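Local coordinates for protein beta-L-arabinobiosidase (Bacteroides thetaiotaomicron, PDB 5MQR) that probably hydrolyses glycosidic bonds in plant pectin, joining a sialidase-like and an arabinofuranosidase-like enzyme in one long chain of a gut bacterium, at residues D112-T117 and S424-T429. Residues are numbered along the deposited sequence; the frame is centred on the assembly and turned at random.
Sequences DGYQWT and SIAELT
An Asp-box-like turn of the N-terminal beta propeller, in the loop between strands 104-110 and 120-123, sends Tyr114 out against Ile425 and Ala426. These two lie on a short 3-10 turn, 425-427, just ahead of strand 431-435. No hydrogen bond joins the two segments directly; the contact is a single aromatic ring lying along a small apolar surface.

On the Ala426 side, the alanine CB sits 3.5 Å from Tyr114 CE1, and its CA comes equally close to the phenol oxygen, while its backbone N lies over one ring face, offset toward the rim. Ile425 takes the other ortho-meta side: CD1 is 3.8 Å from Tyr114 CD2, and CG1 is about as near to CD2 and CE2. That reach comes from chi1 of 61°, which wedges CG1 between the backbone N and the carbonyl carbon.

Beyond the ring, Tyr114 OH is hydrogen-bonded to His52 ND1 and Arg402 NH1. Both partners also tie down the 3-10 turn and its end, His52 NE2 through Leu428 O and Arg402 NH1 through Ala426 O, so the two loops share polar neighbours on the sheet beneath. A leucine in place of Tyr114 would probably leave His52 and Arg402 without the phenol oxygen and open a gap beside Ala426.

The base of the tyrosine is fixed by an Asx turn. Asp112 OD1 accepts two backbone bonds: Gln115 N comes nearly straight, at 175°, on the syn side and close to the carboxylate plane, whereas Tyr114 N, 2.9 Å from OD1, approaches from above that plane.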
loop_
_atom_site.group_PDB
_atom_site.type_symbol
_atom_site.label_atom_id
_atom_site.label_comp_id
_atom_site.label_asym_id
_atom_site.label_seq_id
_atom_site.Cartn_x
_atom_site.Cartn_y
_atom_site.Cartn_z
ATOM N N ASP A 112 -27.239 -3.195 -5.509
ATOM C CA ASP A 112 -25.871 -3.559 -5.081
ATOM C C ASP A 112 -24.808 -3.606 -6.187
ATOM O O ASP A 112 -23.623 -3.704 -5.885
ATOM C CB ASP A 112 -25.882 -4.888 -4.294
ATOM C CG ASP A 112 -26.397 -6.096 -5.123
ATOM O OD1 ASP A 112 -26.664 -6.003 -6.343
ATOM O OD2 ASP A 112 -26.539 -7.173 -4.534
ATOM N N GLY A 113 -25.216 -3.513 -7.445
ATOM C CA GLY A 113 -24.314 -3.682 -8.587
ATOM C C GLY A 113 -24.110 -5.119 -9.076
ATOM O O GLY A 113 -23.488 -5.319 -10.124
ATOM N N TYR A 114 -24.629 -6.109 -8.343
ATOM C CA TYR A 114 -24.460 -7.543 -8.667
ATOM C C TYR A 114 -25.719 -8.216 -9.232
ATOM O O TYR A 114 -25.635 -9.042 -10.149
ATOM C CB TYR A 114 -23.996 -8.319 -7.418
ATOM C CG TYR A 114 -22.602 -7.950 -6.977
ATOM C CD1 TYR A 114 -22.376 -6.817 -6.201
ATOM C CD2 TYR A 114 -21.498 -8.704 -7.382
ATOM C CE1 TYR A 114 -21.085 -6.456 -5.826
ATOM C CE2 TYR A 114 -20.212 -8.356 -7.000
ATOM C CZ TYR A 114 -20.010 -7.235 -6.226
ATOM O OH TYR A 114 -18.734 -6.904 -5.831
ATOM N N GLN A 115 -26.866 -7.869 -8.654
ATOM C CA GLN A 115 -28.194 -8.394 -9.024
ATOM C C GLN A 115 -28.996 -7.254 -9.652
ATOM O O GLN A 115 -29.273 -6.235 -9.009
ATOM C CB GLN A 115 -28.901 -8.889 -7.760
ATOM C CG GLN A 115 -30.307 -9.425 -7.961
ATOM C CD GLN A 115 -31.069 -9.649 -6.650
ATOM O OE1 GLN A 115 -30.842 -8.982 -5.632
ATOM N NE2 GLN A 115 -32.007 -10.580 -6.687
ATOM N N TRP A 116 -29.413 -7.465 -10.889
ATOM C CA TRP A 116 -30.048 -6.439 -11.695
ATOM C C TRP A 116 -31.466 -6.849 -12.135
ATOM O O TRP A 116 -31.759 -8.027 -12.321
ATOM C CB TRP A 116 -29.207 -6.193 -12.950
ATOM C CG TRP A 116 -27.858 -5.665 -12.657
ATOM C CD1 TRP A 116 -26.781 -6.365 -12.199
ATOM C CD2 TRP A 116 -27.435 -4.310 -12.790
ATOM N NE1 TRP A 116 -25.709 -5.521 -12.031
ATOM C CE2 TRP A 116 -26.081 -4.254 -12.390
ATOM C CE3 TRP A 116 -28.068 -3.138 -13.200
ATOM C CZ2 TRP A 116 -25.355 -3.070 -12.380
ATOM C CZ3 TRP A 116 -27.347 -1.970 -13.217
ATOM C CH2 TRP A 116 -26.001 -1.937 -12.806
ATOM N N THR A 117 -32.325 -5.858 -12.334
ATOM C CA THR A 117 -33.605 -6.070 -12.991
ATOM C C THR A 117 -33.367 -6.390 -14.474
ATOM O O THR A 117 -32.268 -6.153 -15.021
ATOM C CB THR A 117 -34.477 -4.809 -12.919
ATOM O OG1 THR A 117 -33.773 -3.717 -13.520
ATOM C CG2 THR A 117 -34.819 -4.457 -11.460
ATOM N N SER A 424 -22.062 -12.415 1.018
ATOM C CA SER A 424 -22.233 -12.326 -0.442
ATOM C C SER A 424 -20.868 -12.044 -1.080
ATOM O O SER A 424 -19.915 -11.661 -0.373
ATOM C CB SER A 424 -23.207 -11.200 -0.806
ATOM O OG SER A 424 -22.641 -9.922 -0.484
ATOM N N ILE A 425 -20.777 -12.224 -2.405
ATOM C CA ILE A 425 -19.501 -12.017 -3.103
ATOM C C ILE A 425 -19.003 -10.574 -3.046
ATOM O O ILE A 425 -17.790 -10.355 -3.067
ATOM C CB ILE A 425 -19.472 -12.558 -4.558
ATOM C CG1 ILE A 425 -20.512 -11.897 -5.450
ATOM C CG2 ILE A 425 -19.629 -14.081 -4.557
ATOM C CD1 ILE A 425 -20.315 -12.260 -6.916
ATOM N N ALA A 426 -19.921 -9.610 -2.919
ATOM C CA ALA A 426 -19.549 -8.219 -2.686
ATOM C C ALA A 426 -18.597 -8.055 -1.510
ATOM O O ALA A 426 -17.878 -7.065 -1.462
ATOM C CB ALA A 426 -20.787 -7.350 -2.456
ATOM N N GLU A 427 -18.608 -8.984 -0.549
ATOM C CA GLU A 427 -17.690 -8.928 0.595
ATOM C C GLU A 427 -16.345 -9.627 0.366
ATOM O O GLU A 427 -15.472 -9.596 1.247
ATOM C CB GLU A 427 -18.376 -9.479 1.852
ATOM C CG GLU A 427 -19.478 -8.585 2.415
ATOM C CD GLU A 427 -20.358 -9.335 3.384
ATOM O OE1 GLU A 427 -19.876 -9.680 4.484
ATOM O OE2 GLU A 427 -21.533 -9.605 3.037
ATOM N N LEU A 428 -16.161 -10.248 -0.798
ATOM C CA LEU A 428 -14.872 -10.833 -1.164
ATOM C C LEU A 428 -13.938 -9.790 -1.773
ATOM O O LEU A 428 -13.569 -9.848 -2.951
ATOM C CB LEU A 428 -15.044 -12.034 -2.081
ATOM C CG LEU A 428 -15.886 -13.177 -1.518
ATOM C CD1 LEU A 428 -15.870 -14.372 -2.471
ATOM C CD2 LEU A 428 -15.424 -13.611 -0.141
ATOM N N THR A 429 -13.520 -8.880 -0.895
ATOM C CA THR A 429 -12.649 -7.734 -1.196
ATOM C C THR A 429 -11.250 -8.144 -1.681
ATOM O O THR A 429 -10.611 -7.408 -2.415
ATOM C CB THR A 429 -12.501 -6.828 0.078
ATOM O OG1 THR A 429 -12.136 -7.631 1.213
ATOM C CG2 THR A 429 -13.809 -6.113 0.411
#